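Local coordinates for hypothetical protein, IPT/TIG domain protein (Bacteroides ovatus, PDB 4HW6) that is of unknown function but, with an IPT/TIG domain joined to a six-bladed beta-propeller, probably binds carbohydrate as an auxiliary nutrient-binding protein, at residues A[297-302]-A[311-316]; A[267-272]-A[289-294]; A[293-298]-A[335-340]; A[230-235]-A[275-280]. All coordinates share one frame; numbering follows the deposited sequence.

Contact 1: A[297-302]-A[311-316]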
# COMPACT_ATOMS: atom_id res chain seq x y z
N ILE A 297 16.25 -11.41 -3.63
CA ILE A 297 16.33 -9.98 -3.86
C ILE A 297 17.80 -9.57 -3.74
O ILE A 297 18.50 -9.94 -2.79
CB ILE A 297 15.47 -9.18 -2.84
CG1 ILE A 297 13.99 -9.56 -2.95
CG2 ILE A 297 15.68 -7.67 -3.06
CD1 ILE A 297 13.10 -8.93 -1.87
N TYR A 298 18.28 -8.82 -4.73
CA TYR A 298 19.62 -8.26 -4.72
C TYR A 298 19.53 -6.76 -4.57
O TYR A 298 18.47 -6.14 -4.79
CB TYR A 298 20.32 -8.54 -6.06
CG TYR A 298 20.88 -9.92 -6.31
CD1 TYR A 298 20.11 -11.06 -6.17
CD2 TYR A 298 22.18 -10.07 -6.79
CE1 TYR A 298 20.62 -12.32 -6.47
CE2 TYR A 298 22.70 -11.33 -7.07
CZ TYR A 298 21.90 -12.46 -6.91
OH TYR A 298 22.43 -13.71 -7.23
N ARG A 299 20.67 -6.16 -4.21
CA ARG A 299 20.82 -4.71 -4.19
C ARG A 299 21.90 -4.26 -5.18
O ARG A 299 22.97 -4.88 -5.27
CB ARG A 299 21.16 -4.23 -2.77
CG ARG A 299 21.66 -2.79 -2.68
CD ARG A 299 21.54 -2.23 -1.28
NE ARG A 299 22.48 -1.15 -1.02
CZ ARG A 299 22.58 -0.52 0.15
NH1 ARG A 299 21.79 -0.85 1.15
NH2 ARG A 299 23.48 0.44 0.33
N VAL A 300 21.64 -3.16 -5.88
CA VAL A 300 22.62 -2.53 -6.77
C VAL A 300 22.83 -1.08 -6.32
O VAL A 300 21.89 -0.29 -6.23
CB VAL A 300 22.22 -2.65 -8.25
CG1 VAL A 300 20.83 -2.07 -8.51
CG2 VAL A 300 23.30 -2.02 -9.11
N ASP A 301 24.06 -0.76 -5.95
CA ASP A 301 24.40 0.57 -5.47
C ASP A 301 24.62 1.53 -6.63
O ASP A 301 25.09 1.14 -7.70
CB ASP A 301 25.66 0.52 -4.61
CG ASP A 301 25.44 -0.18 -3.25
OD1 ASP A 301 24.38 -0.01 -2.65
OD2 ASP A 301 26.34 -0.88 -2.79
N TYR A 302 24.29 2.80 -6.38
CA TYR A 302 24.48 3.90 -7.34
C TYR A 302 25.56 4.83 -6.83
O TYR A 302 25.48 5.31 -5.70
CB TYR A 302 23.15 4.64 -7.55
CG TYR A 302 23.24 5.82 -8.48
CD1 TYR A 302 23.33 5.64 -9.85
CD2 TYR A 302 23.20 7.11 -7.99
CE1 TYR A 302 23.42 6.70 -10.71
CE2 TYR A 302 23.28 8.20 -8.84
CZ TYR A 302 23.38 7.99 -10.21
OH TYR A 302 23.46 9.09 -11.03
N VAL A 311 28.51 -3.66 -8.81
CA VAL A 311 28.15 -5.06 -8.96
C VAL A 311 26.99 -5.36 -8.00
O VAL A 311 27.10 -5.07 -6.79
CB VAL A 311 29.35 -5.99 -8.64
CG1 VAL A 311 28.88 -7.43 -8.60
CG2 VAL A 311 30.45 -5.81 -9.70
N PRO A 312 25.87 -5.90 -8.52
CA PRO A 312 24.78 -6.26 -7.59
C PRO A 312 25.15 -7.38 -6.67
O PRO A 312 25.95 -8.26 -7.05
CB PRO A 312 23.66 -6.74 -8.52
CG PRO A 312 23.98 -6.09 -9.83
CD PRO A 312 25.48 -6.10 -9.92
N TYR A 313 24.59 -7.36 -5.47
CA TYR A 313 24.82 -8.43 -4.50
C TYR A 313 23.52 -8.89 -3.87
O TYR A 313 22.61 -8.09 -3.68
CB TYR A 313 25.83 -8.01 -3.42
CG TYR A 313 25.43 -6.80 -2.62
CD1 TYR A 313 24.65 -6.94 -1.47
CD2 TYR A 313 25.85 -5.53 -2.98
CE1 TYR A 313 24.29 -5.84 -0.74
CE2 TYR A 313 25.50 -4.42 -2.22
CZ TYR A 313 24.72 -4.59 -1.10
OH TYR A 313 24.38 -3.51 -0.30
N ILE A 314 23.46 -10.16 -3.48
CA ILE A 314 22.24 -10.71 -2.89
C ILE A 314 22.03 -10.18 -1.48
O ILE A 314 23.00 -10.02 -0.70
CB ILE A 314 22.23 -12.27 -2.93
CG1 ILE A 314 20.85 -12.82 -2.61
CG2 ILE A 314 23.28 -12.86 -1.97
CD1 ILE A 314 20.74 -14.29 -2.99
N VAL A 315 20.77 -9.88 -1.17
CA VAL A 315 20.37 -9.42 0.15
C VAL A 315 19.59 -10.47 0.92
O VAL A 315 19.84 -10.67 2.12
CB VAL A 315 19.62 -8.07 0.06
CG1 VAL A 315 19.05 -7.65 1.42
CG2 VAL A 315 20.58 -7.01 -0.48
N CYS A 316 18.64 -11.13 0.27
CA CYS A 316 17.85 -12.15 0.92
C CYS A 316 17.36 -13.23 -0.02
O CYS A 316 17.36 -13.07 -1.23
CB CYS A 316 16.70 -11.54 1.73
SG CYS A 316 15.43 -10.84 0.70
O HOH W 1 25.80 -3.07 -5.51
O HOH W 2 26.09 -1.48 -0.33

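Contact 2: A[267-272]-A[289-294]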
# COMPACT_ATOMS: atom_id res chain seq x y z
N VAL A 267 25.39 -2.25 -15.86
CA VAL A 267 26.19 -3.23 -15.12
C VAL A 267 25.79 -4.63 -15.53
O VAL A 267 24.64 -4.85 -15.91
CB VAL A 267 26.02 -3.04 -13.58
CG1 VAL A 267 24.66 -3.50 -13.10
CG2 VAL A 267 27.16 -3.72 -12.81
N MSE A 268 26.72 -5.58 -15.47
CA MSE A 268 26.38 -6.99 -15.70
C MSE A 268 25.58 -7.53 -14.53
O MSE A 268 25.77 -7.11 -13.38
CB MSE A 268 27.63 -7.85 -15.87
CG MSE A 268 28.45 -7.55 -17.10
SE MSE A 268 27.46 -7.77 -18.75
CE MSE A 268 26.80 -9.61 -18.65
N MSE A 269 24.71 -8.48 -14.82
CA MSE A 269 24.00 -9.25 -13.80
C MSE A 269 24.43 -10.70 -13.91
O MSE A 269 24.98 -11.14 -14.93
CB MSE A 269 22.48 -9.12 -13.95
CG MSE A 269 21.92 -7.82 -13.42
SE MSE A 269 19.98 -7.70 -13.67
CE MSE A 269 19.52 -9.23 -12.54
N ASP A 270 24.19 -11.46 -12.85
CA ASP A 270 24.62 -12.84 -12.82
C ASP A 270 23.57 -13.82 -13.39
O ASP A 270 23.82 -15.02 -13.45
CB ASP A 270 25.03 -13.24 -11.39
CG ASP A 270 23.86 -13.26 -10.41
OD1 ASP A 270 22.67 -13.07 -10.78
OD2 ASP A 270 24.14 -13.46 -9.21
N THR A 271 22.43 -13.28 -13.81
CA THR A 271 21.27 -14.06 -14.27
C THR A 271 20.56 -13.31 -15.39
O THR A 271 20.46 -12.09 -15.38
CB THR A 271 20.29 -14.27 -13.09
OG1 THR A 271 21.00 -14.88 -12.01
CG2 THR A 271 19.07 -15.17 -13.46
N LYS A 272 20.07 -14.06 -16.37
CA LYS A 272 19.17 -13.52 -17.39
C LYS A 272 18.07 -14.53 -17.59
O LYS A 272 17.98 -15.53 -16.88
CB LYS A 272 19.93 -13.27 -18.70
CG LYS A 272 20.55 -14.51 -19.33
CD LYS A 272 21.18 -14.20 -20.68
CE LYS A 272 21.83 -15.44 -21.27
NZ LYS A 272 22.30 -15.16 -22.65
N ILE A 289 16.83 -5.24 -6.81
CA ILE A 289 16.48 -6.05 -7.94
C ILE A 289 15.80 -7.32 -7.43
O ILE A 289 16.46 -8.20 -6.80
CB ILE A 289 17.72 -6.47 -8.76
CG1 ILE A 289 18.65 -5.29 -9.05
CG2 ILE A 289 17.28 -7.16 -10.06
CD1 ILE A 289 20.02 -5.72 -9.52
N ILE A 290 14.49 -7.40 -7.64
CA ILE A 290 13.72 -8.56 -7.27
C ILE A 290 13.83 -9.61 -8.37
O ILE A 290 13.48 -9.32 -9.52
CB ILE A 290 12.26 -8.23 -7.00
CG1 ILE A 290 12.14 -7.09 -5.95
CG2 ILE A 290 11.53 -9.48 -6.51
CD1 ILE A 290 10.71 -6.63 -5.73
N TYR A 291 14.38 -10.78 -8.04
CA TYR A 291 14.50 -11.88 -8.99
C TYR A 291 13.19 -12.64 -8.88
O TYR A 291 13.04 -13.56 -8.07
CB TYR A 291 15.69 -12.80 -8.66
CG TYR A 291 17.07 -12.32 -9.02
CD1 TYR A 291 17.46 -10.99 -8.93
CD2 TYR A 291 18.02 -13.25 -9.46
CE1 TYR A 291 18.74 -10.58 -9.28
CE2 TYR A 291 19.31 -12.85 -9.79
CZ TYR A 291 19.68 -11.52 -9.68
OH TYR A 291 20.97 -11.14 -10.04
N ASN A 292 12.20 -12.23 -9.66
CA ASN A 292 10.86 -12.77 -9.52
C ASN A 292 10.78 -14.28 -9.71
O ASN A 292 10.01 -14.94 -9.04
CB ASN A 292 9.87 -12.11 -10.51
CG ASN A 292 9.94 -10.60 -10.53
OD1 ASN A 292 10.12 -10.01 -11.58
ND2 ASN A 292 9.77 -9.96 -9.36
N GLY A 293 11.56 -14.80 -10.65
CA GLY A 293 11.59 -16.21 -10.94
C GLY A 293 12.62 -17.02 -10.18
O GLY A 293 12.57 -18.25 -10.25
N LYS A 294 13.56 -16.37 -9.49
CA LYS A 294 14.63 -17.08 -8.77
C LYS A 294 14.60 -16.90 -7.26
O LYS A 294 15.46 -17.44 -6.55
CB LYS A 294 16.01 -16.66 -9.29
CG LYS A 294 16.17 -16.72 -10.79
CD LYS A 294 15.96 -18.10 -11.35
CE LYS A 294 16.32 -18.08 -12.83
NZ LYS A 294 16.17 -19.42 -13.44
O HOH W 3 23.34 -9.78 -10.58
O HOH W 4 16.94 -17.99 -16.14

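Contact 3: A[293-298]-A[335-340]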
# COMPACT_ATOMS: atom_id res chain seq x y z
N GLY A 293 11.56 -14.80 -10.65
CA GLY A 293 11.59 -16.21 -10.94
C GLY A 293 12.62 -17.02 -10.18
O GLY A 293 12.57 -18.25 -10.25
N LYS A 294 13.56 -16.37 -9.49
CA LYS A 294 14.63 -17.08 -8.77
C LYS A 294 14.60 -16.90 -7.26
O LYS A 294 15.46 -17.44 -6.55
CB LYS A 294 16.01 -16.66 -9.29
CG LYS A 294 16.17 -16.72 -10.79
CD LYS A 294 15.96 -18.10 -11.35
CE LYS A 294 16.32 -18.08 -12.83
NZ LYS A 294 16.17 -19.42 -13.44
N HIS A 295 13.59 -16.20 -6.75
CA HIS A 295 13.23 -16.28 -5.33
C HIS A 295 14.26 -15.58 -4.44
O HIS A 295 14.54 -16.03 -3.34
CB HIS A 295 13.03 -17.73 -4.93
CG HIS A 295 12.23 -18.49 -5.93
ND1 HIS A 295 10.94 -18.16 -6.23
CD2 HIS A 295 12.55 -19.54 -6.72
CE1 HIS A 295 10.49 -18.96 -7.19
NE2 HIS A 295 11.45 -19.82 -7.49
N CYS A 296 14.75 -14.45 -4.89
CA CYS A 296 15.73 -13.70 -4.11
C CYS A 296 15.69 -12.24 -4.50
O CYS A 296 15.07 -11.87 -5.51
CB CYS A 296 17.11 -14.32 -4.24
SG CYS A 296 17.69 -14.44 -5.92
N ILE A 297 16.25 -11.41 -3.63
CA ILE A 297 16.33 -9.98 -3.86
C ILE A 297 17.80 -9.57 -3.74
O ILE A 297 18.50 -9.94 -2.79
CB ILE A 297 15.47 -9.18 -2.84
CG1 ILE A 297 13.99 -9.56 -2.95
CG2 ILE A 297 15.68 -7.67 -3.06
CD1 ILE A 297 13.10 -8.93 -1.87
N TYR A 298 18.28 -8.82 -4.73
CA TYR A 298 19.62 -8.26 -4.72
C TYR A 298 19.53 -6.76 -4.57
O TYR A 298 18.47 -6.14 -4.79
CB TYR A 298 20.32 -8.54 -6.06
CG TYR A 298 20.88 -9.92 -6.31
CD1 TYR A 298 20.11 -11.06 -6.17
CD2 TYR A 298 22.18 -10.07 -6.79
CE1 TYR A 298 20.62 -12.32 -6.47
CE2 TYR A 298 22.70 -11.33 -7.07
CZ TYR A 298 21.90 -12.46 -6.91
OH TYR A 298 22.43 -13.71 -7.23
N TRP A 335 9.34 -16.99 -2.27
CA TRP A 335 8.66 -17.80 -3.26
C TRP A 335 7.86 -16.92 -4.21
O TRP A 335 6.72 -16.52 -3.94
CB TRP A 335 7.79 -18.89 -2.61
CG TRP A 335 7.48 -20.05 -3.56
CD1 TRP A 335 7.76 -20.12 -4.88
CD2 TRP A 335 6.79 -21.25 -3.24
NE1 TRP A 335 7.34 -21.32 -5.40
CE2 TRP A 335 6.72 -22.02 -4.42
CE3 TRP A 335 6.19 -21.74 -2.08
CZ2 TRP A 335 6.08 -23.26 -4.47
CZ3 TRP A 335 5.57 -22.98 -2.12
CH2 TRP A 335 5.52 -23.72 -3.31
N GLY A 336 8.48 -16.61 -5.34
CA GLY A 336 7.89 -15.73 -6.34
C GLY A 336 7.68 -14.31 -5.90
O GLY A 336 6.59 -13.76 -6.07
N PRO A 337 8.74 -13.66 -5.38
CA PRO A 337 8.60 -12.27 -5.00
C PRO A 337 8.32 -11.45 -6.25
O PRO A 337 9.01 -11.60 -7.26
CB PRO A 337 9.97 -11.92 -4.42
CG PRO A 337 10.93 -12.86 -5.10
CD PRO A 337 10.12 -14.14 -5.22
N ASN A 338 7.29 -10.62 -6.20
CA ASN A 338 6.84 -9.87 -7.35
C ASN A 338 7.06 -8.37 -7.14
O ASN A 338 8.23 -7.97 -7.14
CB ASN A 338 5.44 -10.29 -7.80
CG ASN A 338 5.51 -11.33 -8.92
OD1 ASN A 338 5.38 -10.99 -10.09
ND2 ASN A 338 5.79 -12.60 -8.56
N GLN A 339 6.03 -7.56 -6.95
CA GLN A 339 6.27 -6.14 -6.76
C GLN A 339 6.63 -5.84 -5.31
O GLN A 339 6.17 -6.52 -4.38
CB GLN A 339 5.04 -5.32 -7.16
CG GLN A 339 5.31 -3.84 -7.16
CD GLN A 339 4.21 -3.02 -7.83
OE1 GLN A 339 3.07 -3.46 -7.94
NE2 GLN A 339 4.57 -1.79 -8.26
N GLY A 340 7.52 -4.88 -5.13
CA GLY A 340 7.76 -4.29 -3.83
C GLY A 340 7.81 -2.78 -3.83
O GLY A 340 8.08 -2.17 -4.85

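Contact 4: A[230-235]-A[275-280]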
# COMPACT_ATOMS: atom_id res chain seq x y z
N ALA A 230 11.64 -6.94 -22.68
CA ALA A 230 11.79 -6.03 -21.55
C ALA A 230 10.80 -6.34 -20.44
O ALA A 230 9.61 -6.65 -20.71
CB ALA A 230 11.68 -4.56 -22.00
N LYS A 231 11.27 -6.22 -19.19
CA LYS A 231 10.51 -6.68 -18.01
C LYS A 231 10.13 -5.64 -16.95
O LYS A 231 9.20 -5.85 -16.18
CB LYS A 231 11.31 -7.77 -17.30
CG LYS A 231 11.61 -9.00 -18.13
CD LYS A 231 10.34 -9.67 -18.62
CE LYS A 231 10.61 -11.03 -19.25
NZ LYS A 231 9.32 -11.74 -19.45
N THR A 232 10.86 -4.54 -16.89
CA THR A 232 10.76 -3.60 -15.77
C THR A 232 11.25 -2.23 -16.20
O THR A 232 12.00 -2.11 -17.17
CB THR A 232 11.52 -4.13 -14.51
OG1 THR A 232 11.24 -3.31 -13.36
CG2 THR A 232 13.02 -4.20 -14.73
N CYS A 233 10.77 -1.19 -15.52
CA CYS A 233 11.16 0.20 -15.80
C CYS A 233 11.27 0.98 -14.48
O CYS A 233 10.28 1.44 -13.92
CB CYS A 233 10.18 0.91 -16.75
SG CYS A 233 8.42 0.86 -16.33
N ALA A 234 12.49 1.14 -14.00
CA ALA A 234 12.74 1.79 -12.73
C ALA A 234 13.37 3.15 -12.98
O ALA A 234 14.49 3.25 -13.49
CB ALA A 234 13.65 0.93 -11.87
N VAL A 235 12.64 4.20 -12.62
CA VAL A 235 13.05 5.57 -12.88
C VAL A 235 13.85 6.09 -11.70
O VAL A 235 13.32 6.22 -10.60
CB VAL A 235 11.86 6.50 -13.13
CG1 VAL A 235 12.34 7.94 -13.35
CG2 VAL A 235 11.06 6.03 -14.33
N ASN A 275 12.20 -12.97 -15.10
CA ASN A 275 11.56 -11.71 -14.82
C ASN A 275 12.31 -11.04 -13.68
O ASN A 275 12.68 -11.71 -12.70
CB ASN A 275 10.10 -11.93 -14.37
CG ASN A 275 9.14 -12.16 -15.52
OD1 ASN A 275 9.54 -12.26 -16.68
ND2 ASN A 275 7.86 -12.27 -15.20
N PHE A 276 12.50 -9.73 -13.78
CA PHE A 276 13.07 -8.94 -12.70
C PHE A 276 12.18 -7.73 -12.50
O PHE A 276 11.52 -7.29 -13.42
CB PHE A 276 14.51 -8.49 -13.04
CG PHE A 276 15.43 -9.64 -13.30
CD1 PHE A 276 15.96 -10.38 -12.25
CD2 PHE A 276 15.75 -10.02 -14.61
CE1 PHE A 276 16.77 -11.47 -12.50
CE2 PHE A 276 16.57 -11.09 -14.85
CZ PHE A 276 17.09 -11.83 -13.79
N HIS A 277 12.21 -7.20 -11.30
CA HIS A 277 11.55 -5.94 -10.99
C HIS A 277 12.52 -5.12 -10.18
O HIS A 277 12.95 -5.54 -9.10
CB HIS A 277 10.28 -6.16 -10.19
CG HIS A 277 9.49 -4.92 -9.96
ND1 HIS A 277 8.93 -4.20 -10.99
CD2 HIS A 277 9.21 -4.24 -8.82
CE1 HIS A 277 8.33 -3.13 -10.49
NE2 HIS A 277 8.48 -3.13 -9.18
N ILE A 278 12.84 -3.94 -10.69
CA ILE A 278 13.80 -3.04 -10.06
C ILE A 278 13.04 -1.91 -9.39
O ILE A 278 12.12 -1.36 -9.97
CB ILE A 278 14.80 -2.51 -11.09
CG1 ILE A 278 15.64 -3.66 -11.68
CG2 ILE A 278 15.78 -1.50 -10.44
CD1 ILE A 278 16.48 -3.28 -12.88
N VAL A 279 13.41 -1.60 -8.14
CA VAL A 279 12.79 -0.51 -7.40
C VAL A 279 13.89 0.34 -6.74
O VAL A 279 14.65 -0.17 -5.90
CB VAL A 279 11.81 -1.00 -6.29
CG1 VAL A 279 11.05 0.19 -5.74
CG2 VAL A 279 10.85 -2.09 -6.79
N TRP A 280 13.95 1.62 -7.09
CA TRP A 280 14.89 2.55 -6.48
C TRP A 280 14.49 2.86 -5.03
O TRP A 280 13.32 3.12 -4.72
CB TRP A 280 15.02 3.85 -7.30
CG TRP A 280 15.82 3.66 -8.53
CD1 TRP A 280 15.35 3.49 -9.80
CD2 TRP A 280 17.22 3.48 -8.58
NE1 TRP A 280 16.40 3.29 -10.67
CE2 TRP A 280 17.56 3.24 -9.94
CE3 TRP A 280 18.24 3.49 -7.62
CZ2 TRP A 280 18.87 3.03 -10.35
CZ3 TRP A 280 19.54 3.25 -8.03
CH2 TRP A 280 19.84 3.04 -9.39
O HOH W 5 8.25 -5.65 -13.44
O HOH W 6 6.50 -12.65 -17.93

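Contact 1: A[297-302]-A[311-316]
Segments 297-302 and 311-316 form the antiparallel hairpin of strands 296-301 and 313-315, the last two strands of one four-stranded propeller blade. A classic beta bulge sits at one end: Val315 N and Cys316 N both donate to Ile297 O, the former at 2.8 Å. Further along, Arg299 and Tyr313 exchange two backbone bonds and send their side chains the same way from one face of the sheet. Arg299 starts with CB against Val315 CG2 at 3.6 Å and over the face of the Tyr313 ring, 4.3 Å from its centroid. With CG anti to the backbone N (chi1 166°), the extended chain runs alongside that ring: CG lies near Tyr313 CZ and OH, and CD comes 3.3 Å from Tyr313 OH. The guanidinium turns one face to this hydroxyl and directs NE elsewhere, to the syn lone pair of Asp301 OD1 at 2.8 Å, exactly in the guanidinium plane; Trp286 adds a cation-pi contact. Among the side chains that diverge from the hairpin, Ile314 CB sits squarely over the Tyr298 ring, 3.9 Å from its centroid. One water joins two side-chain ends, 2.5 Å from Asp301 OD2 and 2.7 Å from Tyr313 OH.

Contact 2: A[267-272]-A[289-294]
Two hydroxyls grip Asp270 OD1: Tyr291 OH donates to it across the contact at 2.7 Å, and the neighbouring Thr271 OG1 donates at 2.8 Å. They approach out of the carboxylate plane, one from each side; the plane stands at 89° to the Tyr291 ring. The other oxygen, Asp270 OD2, takes a hydrogen bond from Tyr298 OH, so three hydroxyls converge on a single carboxylate and would be expected to favour its charged form. Asp270 holds CG in the crowded position between its backbone N and carbonyl carbon (chi1 67°), which lets the carboxylate reach over to the phenol. Tyr291 OH has a further partner in a water that donates to it at 2.8 Å and accepts from Asp270 N.

Other groups border the ring. Thr271 OG1 lies near the ring plane at the edge, 3.5 Å from Tyr291 CE2. Met269, a selenomethionine in the crystal, meets Tyr291 tip to tip: a bend at chi3 (62°) carries its methyl CE to 3.6 Å from Tyr291 CE1, obliquely to the ring, while Ile289 CG2 touches the same methyl at 3.9 Å. Elsewhere around the ring, Tyr298 stacks on Tyr291 and Phe276 meets it edge-to-face. At the solvent side, Thr271 CG2 packs loosely on Lys294 CE, and a second water links Lys272 O with Lys294 NZ. With no strand pairing between the two segments, the contact rests on side chains, joining the outer strand of one blade and its following loop to the second strand of the next, a blade-to-blade interface of a beta-propeller.

Contact 3: A[293-298]-A[335-340]
The turn between strands 286-291 and 296-301 of one propeller blade meets the start of the innermost strand of the next blade, 337-344. His295 makes the polar link. With CG anti to its carbonyl carbon (chi1 -44°), its imidazole reaches the neighbouring segment and takes the backbone N-H of Gly336 on ND1 at 3.0 Å. The bond is nearly straight, 164° at the hydrogen, and lies close to the ring plane. Accepting there leaves ND1 without a proton, so a neutral ring would probably carry its hydrogen on NE2. The edge of Trp335 is turned toward the His295 face in an offset edge-to-face pair, planes 82° apart; Trp335 CD1 and His295 CE1 approach to 3.8 Å, and Pro322 packs against both side chains. Nearer the chain, the Pro337 ring covers the backbone that leads into the strand: its CD is 3.8 Å from His295 CA and its CG 4.1 Å from Cys296 N. Pro337 also touches Ile290 of the first blade and Phe359 of its own. Gly336 has a positive phi, and within the same segment Asn338 ND2 donates to Gly336 O at 2.9 Å, from above the carbonyl plane.

Contact 4: A[230-235]-A[275-280]
The Trp280 indole presents its edge to segment 230-235. NE1 makes a weak, bent hydrogen bond to Ala234 O at 3.4 Å (138° at the hydrogen), and the carbonyl carbon of Ala234 lies in the ring plane. Val235 O comes obliquely to the same ring, 3.5 Å from Trp280 CD1, while the rings of His236 and Tyr243 meet the indole edge-to-face. The imidazole of His277 starts out away from segment 230-235, yet its ND1 shares a water with Lys231 O, the water lying 2.9 Å from each of these two atoms. At the far end the amide of Asn275 offers OD1 in its carbonyl plane to Lys231 NZ at 2.8 Å; the lysine chain, bent at chi2, crosses the amide side chain at about a right angle, and its ammonium also forms a salt bridge with Asp200.

Here the innermost strands of two successive propeller blades run side by side: strand 234-235 with its approach and strand 276-280 head the same way, 7° apart, without direct backbone-to-backbone hydrogen bonds between them. A threonine spans the gap instead. Thr232 OG1, anti to its own backbone N, accepts the N-H of Ile278, with OG1 and Ile278 N 3.2 Å apart, along an almost linear path (171°); the main partner of this buried hydroxyl is Asp186, on the inner strand of the preceding blade. Two residues on, Ala234 CB packs against Ile278 CG2 at 3.5 Å and against Trp280 CD1 at 3.7 Å.

Overall arrangement
From the N terminus, contact 4 opens at 230-235 and contact 2 at 267-272; contact 4 closes at 275-280 before contact 2 closes at 289-294, so these two loops cross. Both tie one propeller blade to the next, contact 4 at the inner strands and contact 2 farther out. Contact 3 begins where contact 2 ends, sharing Gly293 and Lys294, and closes at 335-340 on the following blade. Contact 1 starts on the same stretch as contact 3, sharing Ile297 and Tyr298, and closes earlier, at 311-316, completing the blade's outer hairpin. The four-stranded blade 276-315 is thus joined to both neighbours, and its adjacent strands 286-291 and 296-301 link contacts 1 and 2.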